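Side-chain contacts in formate dehydrogenase (Staphylococcus aureus, PDB 6TTB), which probably oxidises formate to carbon dioxide, passing the hydride to NAD bound in a Rossmann-type domain: residues G192-G197 and D254-K259; I243-P248 and G277-R282. One frame throughout, in Å; residues are numbered along the deposited sequence.

Contact 1 and contact 2 sit side by side in the NAD-binding domain, their centres about 5 Å apart. Strands 190-194 and 242-245 are neighbours in the parallel sheet of that domain, and each contact joins the end of one of them to a later loop. Along the chain the segments alternate: 192-197, 243-248, 254-259, 277-282. The contacts are knitted together directly, since Phe194 O lies 2.8 Å from His246 N and Phe257 N lies 2.9 Å from Ile279 O, both probable hydrogen bonds. NAD touches both: Phe194 lies by its adenine, Ala247 and Pro248 by the adenine and its ribose. Together the two strand ends line the adenosine half of the cofactor, with the later loops behind.

Contact 1 of 2, residues G192-G197 and D254-K259; sequences GIFGFG and DNLFDK. With NAD (nicotinamide-adenine-dinucleotide), chain C.
Phe194 and Phe257 make a T-shaped pair: the edge of the Phe257 ring points at one face of Phe194, with centroids 5.6 Å apart and planes at 84°. The nearest atoms are Phe257 CE1 and Phe194 CE2, at 4.2 Å, and CE1 arrives toward the rim of the ring. Leu256 adds one methyl, its CD2 lying 3.4 Å from Phe194 CZ and approaching obliquely. The opposite face of Phe194 takes the adenine of NAD, whose C2A sits above the plane and offset toward the rim, so the ring is held between the cofactor and Phe257. With CG anti to the backbone N (chi1 -179°), the Phe194 ring reaches out from the strand end to that place. Gly195 and Gly197 follow in what looks like a Rossmann GxGxxG turn; Gly197 CA comes 3.3 Å from NAD O2A. Around Phe257 the backbone fits an inverse gamma turn, though its closing bond is weak, and next comes helix 259-264, whose N-cap is Asp258, its OD1 making weak bonds to Asp260 N and Val261 N. Farther out, Phe233 and Leu236 of helix 233-239 also pack on Phe194, while Phe257 rests on Ile245 of strand 242-245.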
loop_
_atom_site.group_PDB
_atom_site.type_symbol
_atom_site.label_atom_id
_atom_site.label_comp_id
_atom_site.label_asym_id
_atom_site.label_seq_id
_atom_site.Cartn_x
_atom_site.Cartn_y
_atom_site.Cartn_z
ATOM N N GLY A 192 -12.016 0.011 10.711
ATOM C CA GLY A 192 -12.414 0.919 11.765
ATOM C C GLY A 192 -11.576 2.171 11.695
ATOM O O GLY A 192 -10.342 2.084 11.613
ATOM N N ILE A 193 -12.262 3.326 11.595
ATOM C CA ILE A 193 -11.583 4.615 11.537
ATOM C C ILE A 193 -11.714 5.252 12.904
ATOM O O ILE A 193 -12.793 5.679 13.276
ATOM C CB ILE A 193 -12.136 5.530 10.378
ATOM C CG1 ILE A 193 -11.838 4.974 8.970
ATOM C CG2 ILE A 193 -11.665 6.965 10.501
ATOM C CD1 ILE A 193 -13.095 4.670 8.197
ATOM N N PHE A 194 -10.609 5.261 13.655
ATOM C CA PHE A 194 -10.583 5.915 14.939
ATOM C C PHE A 194 -10.320 7.397 14.740
ATOM O O PHE A 194 -9.198 7.794 14.509
ATOM C CB PHE A 194 -9.468 5.337 15.759
ATOM C CG PHE A 194 -9.354 5.934 17.128
ATOM C CD1 PHE A 194 -10.323 5.671 18.110
ATOM C CD2 PHE A 194 -8.259 6.730 17.460
ATOM C CE1 PHE A 194 -10.204 6.226 19.377
ATOM C CE2 PHE A 194 -8.094 7.221 18.743
ATOM C CZ PHE A 194 -9.092 7.021 19.682
ATOM N N GLY A 195 -11.383 8.218 14.810
ATOM C CA GLY A 195 -11.240 9.659 14.702
ATOM C C GLY A 195 -11.663 10.134 13.340
ATOM O O GLY A 195 -10.963 9.947 12.345
ATOM N N PHE A 196 -12.875 10.651 13.301
ATOM C CA PHE A 196 -13.594 10.799 12.059
ATOM C C PHE A 196 -13.687 12.280 11.805
ATOM O O PHE A 196 -14.749 12.806 11.666
ATOM C CB PHE A 196 -14.951 10.076 12.150
ATOM C CG PHE A 196 -15.547 9.693 10.821
ATOM C CD1 PHE A 196 -14.854 8.886 9.943
ATOM C CD2 PHE A 196 -16.827 10.113 10.458
ATOM C CE1 PHE A 196 -15.403 8.560 8.701
ATOM C CE2 PHE A 196 -17.380 9.784 9.227
ATOM C CZ PHE A 196 -16.661 9.008 8.343
ATOM N N GLY A 197 -12.542 12.943 11.829
ATOM C CA GLY A 197 -12.446 14.340 11.467
ATOM C C GLY A 197 -12.208 14.492 9.978
ATOM O O GLY A 197 -12.731 13.681 9.165
ATOM N N ASP A 254 -3.312 9.831 24.399
ATOM C CA ASP A 254 -1.976 9.587 24.890
ATOM C C ASP A 254 -1.858 8.098 25.319
ATOM O O ASP A 254 -2.666 7.595 26.098
ATOM C CB ASP A 254 -1.640 10.597 25.953
ATOM C CG ASP A 254 -0.203 10.509 26.370
ATOM O OD1 ASP A 254 0.485 9.557 25.918
ATOM O OD2 ASP A 254 0.232 11.380 27.127
ATOM N N ASN A 255 -0.949 7.346 24.700
ATOM C CA ASN A 255 -0.750 5.969 25.102
ATOM C C ASN A 255 -2.039 5.128 25.115
ATOM O O ASN A 255 -2.057 4.069 25.717
ATOM C CB ASN A 255 -0.131 5.874 26.463
ATOM C CG ASN A 255 0.782 4.677 26.508
ATOM O OD1 ASN A 255 1.580 4.475 25.585
ATOM N ND2 ASN A 255 0.664 3.861 27.526
ATOM N N LEU A 256 -3.071 5.528 24.335
ATOM C CA LEU A 256 -4.341 4.821 24.308
ATOM C C LEU A 256 -4.172 3.399 23.845
ATOM O O LEU A 256 -4.847 2.566 24.322
ATOM C CB LEU A 256 -5.340 5.521 23.397
ATOM C CG LEU A 256 -6.693 4.796 23.280
ATOM C CD1 LEU A 256 -7.254 4.394 24.686
ATOM C CD2 LEU A 256 -7.704 5.615 22.486
ATOM N N PHE A 257 -3.441 3.152 22.777
ATOM C CA PHE A 257 -3.333 1.765 22.292
ATOM C C PHE A 257 -2.163 1.110 22.998
ATOM O O PHE A 257 -1.056 1.205 22.480
ATOM C CB PHE A 257 -3.124 1.747 20.783
ATOM C CG PHE A 257 -4.344 2.061 19.982
ATOM C CD1 PHE A 257 -4.814 3.361 19.877
ATOM C CD2 PHE A 257 -5.040 1.058 19.326
ATOM C CE1 PHE A 257 -6.021 3.631 19.224
ATOM C CE2 PHE A 257 -6.212 1.347 18.618
ATOM C CZ PHE A 257 -6.687 2.640 18.557
ATOM N N ASP A 258 -2.365 0.814 24.308
ATOM C CA ASP A 258 -1.347 0.207 25.187
ATOM C C ASP A 258 -1.445 -1.303 25.102
ATOM O O ASP A 258 -2.064 -1.812 24.192
ATOM C CB ASP A 258 -1.467 0.630 26.658
ATOM C CG ASP A 258 -2.877 0.472 27.250
ATOM O OD1 ASP A 258 -3.791 0.177 26.478
ATOM O OD2 ASP A 258 -3.056 0.713 28.523
ATOM N N LYS A 259 -0.854 -2.016 26.060
ATOM C CA LYS A 259 -0.929 -3.469 25.983
ATOM C C LYS A 259 -2.392 -3.898 25.956
ATOM O O LYS A 259 -2.765 -4.832 25.235
ATOM C CB LYS A 259 -0.200 -4.216 27.086
ATOM C CG LYS A 259 -0.310 -5.721 26.843
ATOM C CD LYS A 259 0.068 -6.747 28.003
ATOM C CE LYS A 259 -0.160 -8.187 27.537
ATOM N NZ LYS A 259 0.733 -9.191 28.191
HETATM P PA NAD C . -9.396 16.514 12.904
HETATM O O1A NAD C . -9.514 17.444 14.063
HETATM O O2A NAD C . -10.150 16.753 11.609
HETATM O O5B NAD C . -9.591 14.990 13.390
HETATM C C5B NAD C . -9.561 14.632 14.787
HETATM C C4B NAD C . -10.931 14.130 15.168
HETATM O O4B NAD C . -10.751 13.098 16.157
HETATM C C3B NAD C . -11.883 15.188 15.776
HETATM O O3B NAD C . -12.963 15.609 14.944
HETATM C C2B NAD C . -12.394 14.570 17.083
HETATM O O2B NAD C . -13.803 14.535 17.170
HETATM C C1B NAD C . -11.751 13.176 17.138
HETATM N N9A NAD C . -11.198 12.853 18.457
HETATM C C8A NAD C . -10.981 13.739 19.505
HETATM N N7A NAD C . -10.633 13.148 20.625
HETATM C C5A NAD C . -10.716 11.785 20.343
HETATM C C6A NAD C . -10.528 10.614 21.134
HETATM N N6A NAD C . -10.281 10.617 22.432
HETATM N N1A NAD C . -10.774 9.418 20.542
HETATM C C2A NAD C . -11.076 9.401 19.234
HETATM N N3A NAD C . -11.236 10.422 18.387
HETATM C C4A NAD C . -11.052 11.597 19.000
HETATM O O3 NAD C . -7.885 16.428 12.539
HETATM P PN NAD C . -7.365 15.787 11.214
HETATM O O1N NAD C . -7.083 16.934 10.280
HETATM O O2N NAD C . -8.311 14.707 10.775
HETATM O O5D NAD C . -5.982 15.131 11.744
HETATM C C5D NAD C . -5.974 13.735 12.173
HETATM C C4D NAD C . -4.691 13.508 12.893
HETATM O O4D NAD C . -3.671 13.223 11.905
HETATM C C3D NAD C . -4.231 14.748 13.696
HETATM O O3D NAD C . -4.288 14.545 15.099
HETATM C C2D NAD C . -2.829 15.057 13.163
HETATM O O2D NAD C . -1.813 15.216 14.145
HETATM C C1D NAD C . -2.480 13.893 12.254
HETATM N N1N NAD C . -1.830 14.409 11.039
HETATM C C2N NAD C . -0.545 13.910 10.663
HETATM C C3N NAD C . 0.098 14.388 9.499
HETATM C C7N NAD C . 1.316 13.657 8.932
HETATM O O7N NAD C . 2.120 14.292 8.250
HETATM N N7N NAD C . 1.462 12.339 9.171
HETATM C C4N NAD C . -0.465 15.550 8.852
HETATM C C5N NAD C . -1.720 16.051 9.260
HETATM C C6N NAD C . -2.370 15.484 10.375
#

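Contact 2 of 2, residues I243-P248 and G277-R282. With NAD (nicotinamide-adenine-dinucleotide), chain C.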
loop_
_atom_site.group_PDB
_atom_site.type_symbol
_atom_site.label_atom_id
_atom_site.label_comp_id
_atom_site.label_asym_id
_atom_site.label_seq_id
_atom_site.Cartn_x
_atom_site.Cartn_y
_atom_site.Cartn_z
ATOM N N ILE A 243 -7.465 -1.200 11.698
ATOM C CA ILE A 243 -7.839 0.095 12.224
ATOM C C ILE A 243 -6.826 1.128 11.775
ATOM O O ILE A 243 -5.595 0.913 11.834
ATOM C CB ILE A 243 -7.876 0.033 13.761
ATOM C CG1 ILE A 243 -9.069 -0.785 14.273
ATOM C CG2 ILE A 243 -7.886 1.420 14.357
ATOM C CD1 ILE A 243 -8.964 -1.240 15.725
ATOM N N THR A 244 -7.330 2.289 11.394
ATOM C CA THR A 244 -6.463 3.394 11.070
ATOM C C THR A 244 -6.830 4.538 11.988
ATOM O O THR A 244 -8.026 4.775 12.234
ATOM C CB THR A 244 -6.512 3.709 9.555
ATOM O OG1 THR A 244 -5.668 4.800 9.223
ATOM C CG2 THR A 244 -7.873 4.037 9.009
ATOM N N ILE A 245 -5.801 5.263 12.440
ATOM C CA ILE A 245 -5.906 6.280 13.489
ATOM C C ILE A 245 -5.870 7.648 12.855
ATOM O O ILE A 245 -4.918 7.977 12.131
ATOM C CB ILE A 245 -4.709 6.152 14.432
ATOM C CG1 ILE A 245 -4.485 4.699 14.866
ATOM C CG2 ILE A 245 -4.776 7.142 15.557
ATOM C CD1 ILE A 245 -5.037 4.284 16.172
ATOM N N HIS A 246 -6.855 8.460 13.178
ATOM C CA HIS A 246 -6.891 9.835 12.677
ATOM C C HIS A 246 -7.320 10.759 13.782
ATOM O O HIS A 246 -8.128 11.649 13.555
ATOM C CB HIS A 246 -7.747 9.970 11.371
ATOM C CG HIS A 246 -7.234 9.050 10.313
ATOM N ND1 HIS A 246 -6.029 9.291 9.678
ATOM C CD2 HIS A 246 -7.570 7.749 10.022
ATOM C CE1 HIS A 246 -5.762 8.279 8.886
ATOM N NE2 HIS A 246 -6.697 7.304 9.096
ATOM N N ALA A 247 -6.808 10.480 14.983
ATOM C CA ALA A 247 -7.164 11.207 16.189
ATOM C C ALA A 247 -5.979 12.080 16.608
ATOM O O ALA A 247 -4.819 11.724 16.365
ATOM C CB ALA A 247 -7.514 10.209 17.270
ATOM N N PRO A 248 -6.211 13.247 17.264
ATOM C CA PRO A 248 -5.102 14.120 17.692
ATOM C C PRO A 248 -4.431 13.473 18.895
ATOM O O PRO A 248 -4.879 12.437 19.368
ATOM C CB PRO A 248 -5.776 15.473 18.025
ATOM C CG PRO A 248 -7.160 15.361 17.405
ATOM C CD PRO A 248 -7.517 13.870 17.504
ATOM N N GLY A 277 2.805 9.198 16.793
ATOM C CA GLY A 277 3.517 8.086 17.400
ATOM C C GLY A 277 2.967 7.670 18.760
ATOM O O GLY A 277 2.771 6.466 18.997
ATOM N N LYS A 278 2.794 8.660 19.684
ATOM C CA LYS A 278 2.629 8.360 21.123
ATOM C C LYS A 278 1.275 7.725 21.397
ATOM O O LYS A 278 1.049 7.235 22.498
ATOM C CB LYS A 278 2.665 9.631 21.985
ATOM C CG LYS A 278 3.546 9.607 23.234
ATOM C CD LYS A 278 2.959 10.502 24.348
ATOM C CE LYS A 278 3.884 10.809 25.518
ATOM N NZ LYS A 278 4.235 9.583 26.269
ATOM N N ILE A 279 0.336 7.799 20.455
ATOM C CA ILE A 279 -0.961 7.162 20.723
ATOM C C ILE A 279 -0.746 5.666 20.903
ATOM O O ILE A 279 -1.582 4.958 21.550
ATOM C CB ILE A 279 -1.990 7.388 19.616
ATOM C CG1 ILE A 279 -2.443 8.833 19.571
ATOM C CG2 ILE A 279 -3.181 6.410 19.772
ATOM C CD1 ILE A 279 -3.004 9.237 18.255
ATOM N N VAL A 280 0.362 5.186 20.294
ATOM C CA VAL A 280 0.552 3.777 20.278
ATOM C C VAL A 280 1.783 3.439 21.077
ATOM O O VAL A 280 2.881 3.863 20.753
ATOM C CB VAL A 280 0.574 3.192 18.863
ATOM C CG1 VAL A 280 0.986 1.716 18.921
ATOM C CG2 VAL A 280 -0.795 3.342 18.208
ATOM N N ASN A 281 1.581 2.557 22.050
ATOM C CA ASN A 281 2.625 2.250 22.991
ATOM C C ASN A 281 3.770 1.562 22.264
ATOM O O ASN A 281 3.632 0.417 21.828
ATOM C CB ASN A 281 2.154 1.373 24.154
ATOM C CG ASN A 281 3.303 1.189 25.147
ATOM O OD1 ASN A 281 4.091 0.266 24.990
ATOM N ND2 ASN A 281 3.530 2.184 26.030
ATOM N N ARG A 282 4.930 2.238 22.246
ATOM C CA ARG A 282 6.064 1.763 21.471
ATOM C C ARG A 282 6.247 0.265 21.687
ATOM O O ARG A 282 6.348 -0.513 20.722
ATOM C CB ARG A 282 7.340 2.467 21.875
ATOM C CG ARG A 282 8.552 1.877 21.186
ATOM C CD ARG A 282 9.815 2.592 21.588
ATOM N NE ARG A 282 10.243 1.812 22.719
ATOM C CZ ARG A 282 10.934 2.271 23.723
ATOM N NH1 ARG A 282 11.368 3.515 23.715
ATOM N NH2 ARG A 282 11.197 1.479 24.723
HETATM P PA NAD C . -9.396 16.514 12.904
HETATM O O1A NAD C . -9.514 17.444 14.063
HETATM O O2A NAD C . -10.150 16.753 11.609
HETATM O O5B NAD C . -9.591 14.990 13.390
HETATM C C5B NAD C . -9.561 14.632 14.787
HETATM C C4B NAD C . -10.931 14.130 15.168
HETATM O O4B NAD C . -10.751 13.098 16.157
HETATM C C3B NAD C . -11.883 15.188 15.776
HETATM O O3B NAD C . -12.963 15.609 14.944
HETATM C C2B NAD C . -12.394 14.570 17.083
HETATM O O2B NAD C . -13.803 14.535 17.170
HETATM C C1B NAD C . -11.751 13.176 17.138
HETATM N N9A NAD C . -11.198 12.853 18.457
HETATM C C8A NAD C . -10.981 13.739 19.505
HETATM N N7A NAD C . -10.633 13.148 20.625
HETATM C C5A NAD C . -10.716 11.785 20.343
HETATM C C6A NAD C . -10.528 10.614 21.134
HETATM N N6A NAD C . -10.281 10.617 22.432
HETATM N N1A NAD C . -10.774 9.418 20.542
HETATM C C2A NAD C . -11.076 9.401 19.234
HETATM N N3A NAD C . -11.236 10.422 18.387
HETATM C C4A NAD C . -11.052 11.597 19.000
HETATM O O3 NAD C . -7.885 16.428 12.539
HETATM P PN NAD C . -7.365 15.787 11.214
HETATM O O1N NAD C . -7.083 16.934 10.280
HETATM O O2N NAD C . -8.311 14.707 10.775
HETATM O O5D NAD C . -5.982 15.131 11.744
HETATM C C5D NAD C . -5.974 13.735 12.173
HETATM C C4D NAD C . -4.691 13.508 12.893
HETATM O O4D NAD C . -3.671 13.223 11.905
HETATM C C3D NAD C . -4.231 14.748 13.696
HETATM O O3D NAD C . -4.288 14.545 15.099
HETATM C C2D NAD C . -2.829 15.057 13.163
HETATM O O2D NAD C . -1.813 15.216 14.145
HETATM C C1D NAD C . -2.480 13.893 12.254
HETATM N N1N NAD C . -1.830 14.409 11.039
HETATM C C2N NAD C . -0.545 13.910 10.663
HETATM C C3N NAD C . 0.098 14.388 9.499
HETATM C C7N NAD C . 1.316 13.657 8.932
HETATM O O7N NAD C . 2.120 14.292 8.250
HETATM N N7N NAD C . 1.462 12.339 9.171
HETATM C C4N NAD C . -0.465 15.550 8.852
HETATM C C5N NAD C . -1.720 16.051 9.260
HETATM C C6N NAD C . -2.370 15.484 10.375
#
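Ile279 meets Ile245 through methyl groups, CD1 of the former lying 3.8 Å from CG2 of the latter, and the two side chains run antiparallel, one alongside the other. Ile279 CG1 is anti to the carbonyl carbon (chi1 -69°) and the chain then extends (chi2 158°), which carries CD1 across to the strand end. The same methyl also packs on backbone oxygens, 3.6 Å from Ala247 O and 3.9 Å from Pro248 O, which places it against the backbone just past the strand end.

The polar bonds lie beside the apolar contact and do not bridge 243-248 and 277-282. Thr244 OG1 and His246 NE2 share a 2.7 Å hydrogen bond that ties the imidazole back to the strand, while Val280 N bonds to Gly277 O in the short 3-10 turn. Asn281 N-caps helix 282-291 through OD1, and its ND2 bonds to Asn255 OD1.

Cofactor contacts come from 243-248. Ala247 CB lies 3.9 Å from NAD N3A of the adenine, and Pro248 CD lies 3.5 Å from NAD C5B of the adenosine ribose.

The arrangement is that of a Rossmann-type domain of the D-2-hydroxyacid dehydrogenase family: the loop leaving strand 242-245 runs along the dinucleotide, and the loop after the neighbouring strand 269-273 packs behind it through Ile279.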